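Local coordinates for protein amidohydrolase (Thermotoga maritima, PDB 3OOQ) that probably catalyses hydrolysis of a cyclic amide, perhaps with allantoinase activity, as a TIM-barrel member of the amidohydrolase family, at residues F[300-305]-F[338-343]; F[248-253]-F[268-273]; F[143-148]-F[344-349]; F[15-20]-F[332-337]. All coordinates share one frame; numbering follows the deposited sequence.

Interaction 1 (F[300-305]-F[338-343]); sequences LIALMC and VNPAKI
With CG beside the backbone N (chi1 -72°), N339 leans out of its helix toward the strand, while L300 holds CG anti to its own backbone N (chi1 174°) and extends over helix 338-343. The amide of N339 then gives ND2 to I301 O at 2.9 Å. The bond is fairly straight (154° at the hydrogen), and donor and acceptor groups each lie close to the plane of the other. L300 crowds the same amide: its CD1 is 3.7 Å from ND2 of N339, and its other methyl, CD2, is 3.8 Å from CG1 of I343. Here helix 338-343, the third helix after strand 301-303, probably the last strand of the TIM barrel, packs against residues 300-302, while P340 also touches V60 and A62 of strand 54-64. An alanine in place of N339 would probably leave I301 O without this donor and open a gap beside CD1 of L300. One residue after I301, the CB of A302 points at the helix. It meets CD of P340 at 3.7 Å and CD1 of I343 at 3.8 Å, filling the angle between the proline ring and the isoleucine tip. K342 adds its CG beside CD2 of L300, crossing that side chain at about a right angle.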
# COMPACT_ATOMS: atom_id res chain seq x y z
N LEU F 300 13.31 -27.19 39.71
CA LEU F 300 14.60 -26.58 39.48
C LEU F 300 14.45 -25.29 38.64
O LEU F 300 14.03 -25.33 37.48
CB LEU F 300 15.55 -27.56 38.79
CG LEU F 300 16.89 -26.94 38.38
CD1 LEU F 300 17.73 -26.63 39.63
CD2 LEU F 300 17.64 -27.86 37.44
N ILE F 301 14.82 -24.15 39.23
CA ILE F 301 14.65 -22.87 38.57
C ILE F 301 15.91 -22.02 38.61
O ILE F 301 16.77 -22.19 39.50
CB ILE F 301 13.45 -22.05 39.17
CG1 ILE F 301 13.80 -21.48 40.56
CG2 ILE F 301 12.19 -22.89 39.19
CD1 ILE F 301 12.71 -20.56 41.19
N ALA F 302 16.02 -21.15 37.60
CA ALA F 302 17.01 -20.08 37.58
C ALA F 302 16.26 -18.78 37.37
O ALA F 302 15.11 -18.77 36.90
CB ALA F 302 18.02 -20.26 36.46
N LEU F 303 16.92 -17.68 37.72
CA LEU F 303 16.35 -16.36 37.53
C LEU F 303 17.07 -15.58 36.42
O LEU F 303 18.30 -15.39 36.50
CB LEU F 303 16.36 -15.58 38.84
CG LEU F 303 15.81 -14.15 38.85
CD1 LEU F 303 14.33 -14.08 38.43
CD2 LEU F 303 16.01 -13.52 40.22
N MSE F 304 16.31 -15.11 35.44
CA MSE F 304 16.83 -14.26 34.35
C MSE F 304 16.37 -12.81 34.49
O MSE F 304 15.33 -12.53 35.07
CB MSE F 304 16.38 -14.78 32.97
CG MSE F 304 14.89 -14.57 32.67
SE MSE F 304 14.49 -14.77 30.78
CE MSE F 304 13.84 -16.63 30.83
N CYS F 305 17.16 -11.90 33.91
CA CYS F 305 16.73 -10.53 33.68
C CYS F 305 15.99 -10.40 32.36
O CYS F 305 15.31 -9.40 32.12
CB CYS F 305 17.95 -9.60 33.66
SG CYS F 305 18.65 -9.33 35.30
N VAL F 338 24.51 -21.59 40.87
CA VAL F 338 24.60 -23.03 40.61
C VAL F 338 23.41 -23.60 39.82
O VAL F 338 23.59 -24.44 38.94
CB VAL F 338 24.85 -23.84 41.94
CG1 VAL F 338 23.71 -23.64 42.96
CG2 VAL F 338 25.06 -25.35 41.66
N ASN F 339 22.19 -23.16 40.13
CA ASN F 339 20.99 -23.59 39.36
C ASN F 339 21.06 -23.25 37.86
O ASN F 339 20.95 -24.16 37.03
CB ASN F 339 19.71 -23.03 39.98
CG ASN F 339 19.34 -23.69 41.30
OD1 ASN F 339 20.18 -24.33 41.95
ND2 ASN F 339 18.08 -23.54 41.72
N PRO F 340 21.26 -21.95 37.48
CA PRO F 340 21.47 -21.67 36.06
C PRO F 340 22.63 -22.47 35.48
O PRO F 340 22.47 -23.06 34.42
CB PRO F 340 21.78 -20.16 36.01
CG PRO F 340 21.99 -19.73 37.44
CD PRO F 340 21.22 -20.71 38.28
N ALA F 341 23.76 -22.54 36.20
CA ALA F 341 24.87 -23.42 35.76
C ALA F 341 24.38 -24.84 35.42
O ALA F 341 24.76 -25.42 34.39
CB ALA F 341 25.96 -23.47 36.82
N LYS F 342 23.56 -25.38 36.29
CA LYS F 342 23.10 -26.76 36.18
C LYS F 342 22.14 -26.89 34.97
O LYS F 342 22.27 -27.81 34.17
CB LYS F 342 22.46 -27.21 37.52
CG LYS F 342 21.66 -28.50 37.52
CD LYS F 342 22.51 -29.69 37.91
CE LYS F 342 21.74 -31.01 37.89
NZ LYS F 342 21.15 -31.28 39.23
N ILE F 343 21.21 -25.94 34.83
CA ILE F 343 20.30 -25.89 33.68
C ILE F 343 21.06 -25.82 32.36
O ILE F 343 20.64 -26.41 31.35
CB ILE F 343 19.26 -24.75 33.83
CG1 ILE F 343 18.32 -25.06 35.00
CG2 ILE F 343 18.48 -24.54 32.52
CD1 ILE F 343 17.49 -23.89 35.53

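Interaction 2 (F[248-253]-F[268-273]); sequences VIEHGT and PVVVGP
Backbone bonds between I249 and its neighbours P268 and V270 set the parallel register: I249 N donates to P268 O at 3.1 Å, and I249 O receives V270 N at 2.9 Å. Farther along, H251 N reaches V270 O in a weak, bent bond. The side-chain bond belongs to H251. Its CG lies beside the backbone N (chi1 -42°), and ND1 donates to a lone pair of G272 O at 2.8 Å, with the acceptor close to the ring plane. A water joins H251 O to G272 N. A leucine in place of H251 would probably leave G272 O without its side-chain donor and H228 without its stacking partner. Packing covers the beginning of the strand pair: CG2 of V248 touches CG of P268 and CG1 of V248 touches CG2 of V270, both at 3.8 Å. E250 lies alongside V270, OE2 against CG2 of V270, and its OE1 forms a salt bridge with R224. At the far end CD of P273 lies 3.5 Å from ND1 of H251. H251 stacks on H228 and meets H226 and H63, a histidine cluster at the C-terminal strand ends, where amidohydrolase TIM barrels carry their active site; the paired strands, linked through helix 259-264, form a beta-alpha-beta unit of that barrel.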
# COMPACT_ATOMS: atom_id res chain seq x y z
N VAL F 248 13.75 -26.99 28.41
CA VAL F 248 13.73 -26.03 29.49
C VAL F 248 12.59 -25.07 29.15
O VAL F 248 12.40 -24.71 27.99
CB VAL F 248 15.08 -25.25 29.57
CG1 VAL F 248 15.05 -24.18 30.63
CG2 VAL F 248 16.28 -26.22 29.81
N ILE F 249 11.81 -24.68 30.15
CA ILE F 249 10.79 -23.66 29.95
C ILE F 249 11.38 -22.28 30.26
O ILE F 249 11.97 -22.10 31.34
CB ILE F 249 9.59 -23.92 30.87
CG1 ILE F 249 8.92 -25.27 30.54
CG2 ILE F 249 8.60 -22.77 30.79
CD1 ILE F 249 8.11 -25.27 29.21
N GLU F 250 11.25 -21.34 29.33
CA GLU F 250 11.71 -19.97 29.54
C GLU F 250 10.56 -19.09 30.00
O GLU F 250 9.46 -19.16 29.44
CB GLU F 250 12.30 -19.36 28.25
CG GLU F 250 13.16 -20.27 27.40
CD GLU F 250 14.31 -20.90 28.18
OE1 GLU F 250 14.56 -22.09 27.94
OE2 GLU F 250 14.95 -20.21 29.02
N HIS F 251 10.84 -18.24 30.99
CA HIS F 251 9.86 -17.36 31.66
C HIS F 251 8.88 -18.16 32.54
O HIS F 251 8.86 -17.97 33.77
CB HIS F 251 9.11 -16.45 30.69
CG HIS F 251 9.98 -15.84 29.64
ND1 HIS F 251 10.94 -14.89 29.92
CD2 HIS F 251 10.02 -16.03 28.29
CE1 HIS F 251 11.55 -14.54 28.80
NE2 HIS F 251 11.01 -15.21 27.80
N GLY F 252 8.07 -19.02 31.92
CA GLY F 252 7.15 -19.88 32.67
C GLY F 252 6.29 -19.10 33.65
O GLY F 252 6.08 -19.51 34.79
N THR F 253 5.79 -17.96 33.18
CA THR F 253 5.04 -17.02 34.01
C THR F 253 3.96 -17.69 34.87
O THR F 253 3.83 -17.36 36.05
CB THR F 253 4.46 -15.90 33.12
OG1 THR F 253 5.55 -15.14 32.59
CG2 THR F 253 3.55 -14.97 33.89
N PRO F 268 12.98 -28.05 34.10
CA PRO F 268 13.42 -26.85 34.78
C PRO F 268 12.76 -25.63 34.15
O PRO F 268 12.28 -25.69 33.00
CB PRO F 268 14.93 -26.84 34.52
CG PRO F 268 15.08 -27.54 33.20
CD PRO F 268 14.01 -28.59 33.18
N VAL F 269 12.77 -24.53 34.91
CA VAL F 269 12.16 -23.28 34.50
C VAL F 269 13.11 -22.13 34.79
O VAL F 269 13.52 -21.94 35.94
CB VAL F 269 10.84 -23.01 35.21
CG1 VAL F 269 10.18 -21.75 34.64
CG2 VAL F 269 9.90 -24.20 35.10
N VAL F 270 13.46 -21.38 33.75
CA VAL F 270 14.17 -20.11 33.91
C VAL F 270 13.12 -19.02 34.08
O VAL F 270 12.56 -18.53 33.09
CB VAL F 270 15.12 -19.80 32.71
CG1 VAL F 270 15.94 -18.56 33.01
CG2 VAL F 270 16.07 -20.97 32.45
N VAL F 271 12.85 -18.66 35.33
CA VAL F 271 11.82 -17.66 35.65
C VAL F 271 12.37 -16.25 35.42
O VAL F 271 13.59 -16.04 35.34
CB VAL F 271 11.25 -17.79 37.10
CG1 VAL F 271 10.72 -19.19 37.35
CG2 VAL F 271 12.30 -17.46 38.15
N GLY F 272 11.46 -15.29 35.27
CA GLY F 272 11.83 -13.92 34.95
C GLY F 272 11.61 -13.64 33.47
O GLY F 272 11.39 -14.57 32.69
N PRO F 273 11.62 -12.35 33.08
CA PRO F 273 11.81 -11.22 34.00
C PRO F 273 10.60 -11.06 34.95
O PRO F 273 9.47 -11.30 34.55
CB PRO F 273 11.90 -10.02 33.05
CG PRO F 273 10.96 -10.42 31.88
CD PRO F 273 11.14 -11.92 31.75
O HOH W 1 8.66 -15.86 35.20

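Interaction 3 (F[143-148]-F[344-349]); sequences IVKDPA and LGLEDR
V144 and K145, the two residues of a classic beta bulge opposite V131, meet the loop that leaves helix 338-343 through a Schellman motif at G345. The bulge turns both side chains toward the loop. K145 is fully extended, its CG anti to the backbone N (chi1 -178°), and carries NZ to L344 O just past the helix end. That bond is long, 3.3 Å from NZ to O, and the nitrogen stands above the carbonyl plane. A positive charge at the C-terminal end of a helix would probably be favoured by the partial negative charge of the carbonyls there. Beside it, L346 closes the apolar part of the contact, with its CD1 3.9 Å from CG1 of V144 and its CD2 at 4.0 Å from the same methyl. R349 approaches V144 tip to tip. The valine CG1 sits over one face of the guanidinium, toward its rim, 3.7 Å from NH1 of R349. Two waters lie at the edge of this flat group, in its plane: one links NH2 to I143 O, the other links NH1 to V144 O. A salt bridge from NH2 to D358 further fixes the guanidinium. The contact thus ties strand 143-153 to the exit of helix 338-343, with L346 also resting on V131 of strand 125-133 and L344 on M116 of strand 112-117.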
# COMPACT_ATOMS: atom_id res chain seq x y z
N ILE F 143 33.51 -18.04 24.26
CA ILE F 143 32.66 -19.23 24.17
C ILE F 143 32.94 -20.23 25.30
O ILE F 143 34.10 -20.60 25.54
CB ILE F 143 32.82 -19.94 22.81
CG1 ILE F 143 32.29 -19.05 21.69
CG2 ILE F 143 32.11 -21.29 22.82
CD1 ILE F 143 32.66 -19.54 20.27
N VAL F 144 31.88 -20.64 25.98
CA VAL F 144 31.94 -21.75 26.93
C VAL F 144 31.27 -23.00 26.35
O VAL F 144 31.79 -24.12 26.49
CB VAL F 144 31.28 -21.37 28.28
CG1 VAL F 144 31.36 -22.51 29.28
CG2 VAL F 144 31.92 -20.14 28.86
N LYS F 145 30.13 -22.82 25.69
CA LYS F 145 29.39 -23.95 25.16
C LYS F 145 28.57 -23.47 23.99
O LYS F 145 27.70 -22.62 24.15
CB LYS F 145 28.46 -24.55 26.23
CG LYS F 145 27.70 -25.75 25.74
CD LYS F 145 26.83 -26.35 26.82
CE LYS F 145 26.07 -27.55 26.27
NZ LYS F 145 25.15 -28.10 27.29
N ASP F 146 28.87 -24.01 22.82
CA ASP F 146 28.19 -23.62 21.60
C ASP F 146 28.06 -24.82 20.69
O ASP F 146 29.07 -25.46 20.39
CB ASP F 146 29.00 -22.54 20.89
CG ASP F 146 28.44 -22.20 19.54
OD1 ASP F 146 27.29 -21.72 19.46
OD2 ASP F 146 29.15 -22.42 18.54
N PRO F 147 26.82 -25.14 20.25
CA PRO F 147 25.53 -24.55 20.65
C PRO F 147 25.11 -25.06 22.03
O PRO F 147 25.56 -26.12 22.45
CB PRO F 147 24.56 -25.09 19.60
CG PRO F 147 25.17 -26.42 19.18
CD PRO F 147 26.66 -26.17 19.20
N ALA F 148 24.25 -24.31 22.72
CA ALA F 148 23.82 -24.70 24.06
C ALA F 148 22.33 -25.07 24.13
O ALA F 148 21.87 -25.65 25.11
CB ALA F 148 24.17 -23.62 25.06
N LEU F 344 22.22 -25.17 32.38
CA LEU F 344 23.07 -25.05 31.21
C LEU F 344 24.02 -26.23 30.96
O LEU F 344 24.73 -26.25 29.96
CB LEU F 344 23.87 -23.73 31.27
CG LEU F 344 23.05 -22.43 31.31
CD1 LEU F 344 23.92 -21.17 31.58
CD2 LEU F 344 22.27 -22.26 30.02
N GLY F 345 24.01 -27.22 31.87
CA GLY F 345 24.92 -28.37 31.78
C GLY F 345 26.37 -28.03 32.12
O GLY F 345 27.29 -28.70 31.67
N LEU F 346 26.57 -27.02 32.97
CA LEU F 346 27.89 -26.45 33.22
C LEU F 346 28.23 -26.27 34.71
O LEU F 346 29.16 -25.52 35.05
CB LEU F 346 28.00 -25.09 32.49
CG LEU F 346 28.06 -25.16 30.95
CD1 LEU F 346 27.86 -23.76 30.35
CD2 LEU F 346 29.35 -25.81 30.45
N GLU F 347 27.50 -26.94 35.60
CA GLU F 347 27.76 -26.84 37.04
C GLU F 347 29.12 -27.45 37.47
O GLU F 347 29.54 -27.28 38.61
CB GLU F 347 26.61 -27.43 37.88
CG GLU F 347 26.60 -28.96 37.97
CD GLU F 347 25.92 -29.63 36.77
OE1 GLU F 347 25.83 -29.02 35.68
OE2 GLU F 347 25.46 -30.79 36.94
N ASP F 348 29.79 -28.16 36.56
CA ASP F 348 31.16 -28.61 36.81
C ASP F 348 32.15 -27.47 36.61
O ASP F 348 33.31 -27.57 37.01
CB ASP F 348 31.52 -29.80 35.91
CG ASP F 348 31.35 -29.47 34.42
OD1 ASP F 348 32.21 -29.83 33.61
OD2 ASP F 348 30.36 -28.81 34.06
N ARG F 349 31.70 -26.38 35.99
CA ARG F 349 32.60 -25.29 35.59
C ARG F 349 32.36 -23.95 36.28
O ARG F 349 33.31 -23.27 36.69
CB ARG F 349 32.56 -25.12 34.07
CG ARG F 349 33.36 -26.19 33.35
CD ARG F 349 33.45 -25.87 31.88
NE ARG F 349 34.23 -24.66 31.65
CZ ARG F 349 34.56 -24.20 30.45
NH1 ARG F 349 34.18 -24.87 29.36
NH2 ARG F 349 35.27 -23.09 30.33
O HOH W 2 35.91 -22.04 27.83
O HOH W 3 34.55 -24.23 26.92

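Interaction 4 (F[15-20]-F[332-337]); sequences FPITSR and LLKILT
L333 makes the first contact of its segment: its CB lies 3.7 Å from CD1 of I17, and the two side chains cross at about a right angle. CD1 of L333 touches the isoleucine tip as well, and lies 4.1 Å from CD2 of F15, whose ring is stacked on F56. K334 comes next. Its chain runs extended past I17 in the opposite direction, with CG 3.9 Å from CG2 of I17 and CE at the same distance from I17 O, so the aliphatic part of the lysine covers one flank of the isoleucine. A type I turn then carries the chain from K334 to T337, the N-cap position before helix 338-343. The OG1 of T337 sits between the backbone N and the carbonyl carbon (chi1 51°) and bonds back to L333 O at 2.6 Å rather than capping the helix. L336 N reaches the same oxygen from the opposite face of the carbonyl plane. The threonine oxygen also lies close, 3.2 Å, to CG2 of I17; the isoleucine as a whole is wedged among L333, K334 and T337. Thus the loop between strands 12-14 and 24-29 packs on the end of helix 329-334 and the turn after it, with I17 also touching P57 of strand 54-64. No hydrogen bond joins the two segments, so cohesion rests on packing, and the buried hydroxyl of T337 has its hydrogen bond although it faces hydrocarbon.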
# COMPACT_ATOMS: atom_id res chain seq x y z
N PHE F 15 31.43 -16.73 50.00
CA PHE F 15 30.14 -17.34 49.73
C PHE F 15 30.28 -18.40 48.63
O PHE F 15 30.12 -18.09 47.44
CB PHE F 15 29.13 -16.26 49.30
CG PHE F 15 28.46 -15.56 50.46
CD1 PHE F 15 29.14 -14.61 51.21
CD2 PHE F 15 27.14 -15.84 50.78
CE1 PHE F 15 28.53 -13.95 52.28
CE2 PHE F 15 26.51 -15.19 51.86
CZ PHE F 15 27.22 -14.24 52.61
N PRO F 16 30.57 -19.67 49.01
CA PRO F 16 30.68 -20.73 48.00
C PRO F 16 29.36 -21.02 47.26
O PRO F 16 29.39 -21.57 46.16
CB PRO F 16 31.08 -21.97 48.81
CG PRO F 16 31.53 -21.48 50.12
CD PRO F 16 30.80 -20.19 50.37
N ILE F 17 28.24 -20.66 47.91
CA ILE F 17 26.86 -20.84 47.43
C ILE F 17 26.33 -22.23 47.67
O ILE F 17 25.22 -22.39 48.13
CB ILE F 17 26.63 -20.46 45.91
CG1 ILE F 17 26.87 -18.97 45.64
CG2 ILE F 17 25.21 -20.88 45.45
CD1 ILE F 17 26.17 -18.02 46.60
N THR F 18 27.14 -23.24 47.36
CA THR F 18 26.74 -24.62 47.52
C THR F 18 27.04 -25.13 48.93
O THR F 18 26.79 -26.29 49.24
CB THR F 18 27.42 -25.49 46.48
OG1 THR F 18 28.83 -25.25 46.53
CG2 THR F 18 26.88 -25.14 45.05
N SER F 19 27.58 -24.25 49.77
CA SER F 19 27.71 -24.50 51.20
C SER F 19 27.73 -23.13 51.87
O SER F 19 27.85 -22.10 51.19
CB SER F 19 28.96 -25.32 51.54
OG SER F 19 30.15 -24.70 51.09
N ARG F 20 27.58 -23.12 53.19
CA ARG F 20 27.41 -21.89 53.96
C ARG F 20 28.64 -20.98 53.93
O ARG F 20 29.77 -21.47 53.89
CB ARG F 20 26.98 -22.20 55.39
CG ARG F 20 25.48 -22.01 55.57
CD ARG F 20 24.87 -23.00 56.52
NE ARG F 20 23.46 -23.27 56.16
CZ ARG F 20 22.40 -22.84 56.85
NH1 ARG F 20 21.17 -23.14 56.43
NH2 ARG F 20 22.55 -22.13 57.97
N LEU F 332 17.81 -17.50 46.58
CA LEU F 332 17.96 -16.46 45.58
C LEU F 332 19.39 -16.38 45.06
O LEU F 332 19.62 -16.07 43.89
CB LEU F 332 17.53 -15.11 46.15
CG LEU F 332 16.04 -15.00 46.44
CD1 LEU F 332 15.78 -13.83 47.38
CD2 LEU F 332 15.24 -14.84 45.12
N LEU F 333 20.36 -16.68 45.92
CA LEU F 333 21.75 -16.76 45.46
C LEU F 333 21.96 -17.94 44.53
O LEU F 333 22.59 -17.79 43.47
CB LEU F 333 22.73 -16.78 46.65
CG LEU F 333 22.81 -15.46 47.39
CD1 LEU F 333 23.57 -15.63 48.75
CD2 LEU F 333 23.51 -14.46 46.49
N LYS F 334 21.42 -19.10 44.90
CA LYS F 334 21.53 -20.33 44.09
C LYS F 334 20.90 -20.17 42.70
O LYS F 334 21.45 -20.63 41.70
CB LYS F 334 20.88 -21.54 44.78
CG LYS F 334 21.53 -21.99 46.07
CD LYS F 334 20.89 -23.27 46.61
CE LYS F 334 21.56 -23.68 47.94
NZ LYS F 334 21.27 -25.10 48.33
N ILE F 335 19.74 -19.51 42.63
CA ILE F 335 19.07 -19.34 41.33
C ILE F 335 19.78 -18.32 40.42
O ILE F 335 19.41 -18.14 39.24
CB ILE F 335 17.57 -19.02 41.47
CG1 ILE F 335 17.33 -17.62 42.03
CG2 ILE F 335 16.88 -20.09 42.29
CD1 ILE F 335 15.83 -17.22 42.07
N LEU F 336 20.79 -17.66 40.98
CA LEU F 336 21.65 -16.77 40.22
C LEU F 336 22.99 -17.39 39.84
O LEU F 336 23.75 -16.80 39.04
CB LEU F 336 21.90 -15.48 41.00
CG LEU F 336 20.70 -14.54 41.19
CD1 LEU F 336 21.11 -13.39 42.12
CD2 LEU F 336 20.17 -14.02 39.84
N THR F 337 23.27 -18.58 40.39
CA THR F 337 24.60 -19.19 40.31
C THR F 337 24.57 -20.68 39.89
O THR F 337 24.60 -20.99 38.69
CB THR F 337 25.39 -18.97 41.63
OG1 THR F 337 24.56 -19.37 42.73
CG2 THR F 337 25.77 -17.49 41.81

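How the interactions relate
Interaction 1 is central, touching interactions 2, 3 and 4, whereas those three do not touch one another. Strands 269-271 and 301-303 are neighbours in one parallel sheet, so interactions 1 and 2, centres about 9 Å apart, meet through backbone bonds from A302 and M304 to V271. The centre of interaction 4 lies about 11 Å from that of interaction 1, and helices 329-334 and 338-343 are consecutive. Interaction 3, its centre about 12 Å from that of interaction 1, uses the loop after the second helix. Along the chain, interaction 2 closes before interaction 1 opens, both within the span of interaction 3; interactions 1 and 3 each cross interaction 4, whose span includes interaction 2. Helix 338-343 and its flanks thus join strand 301-303 to strand 143-153 and the 15-20 loop.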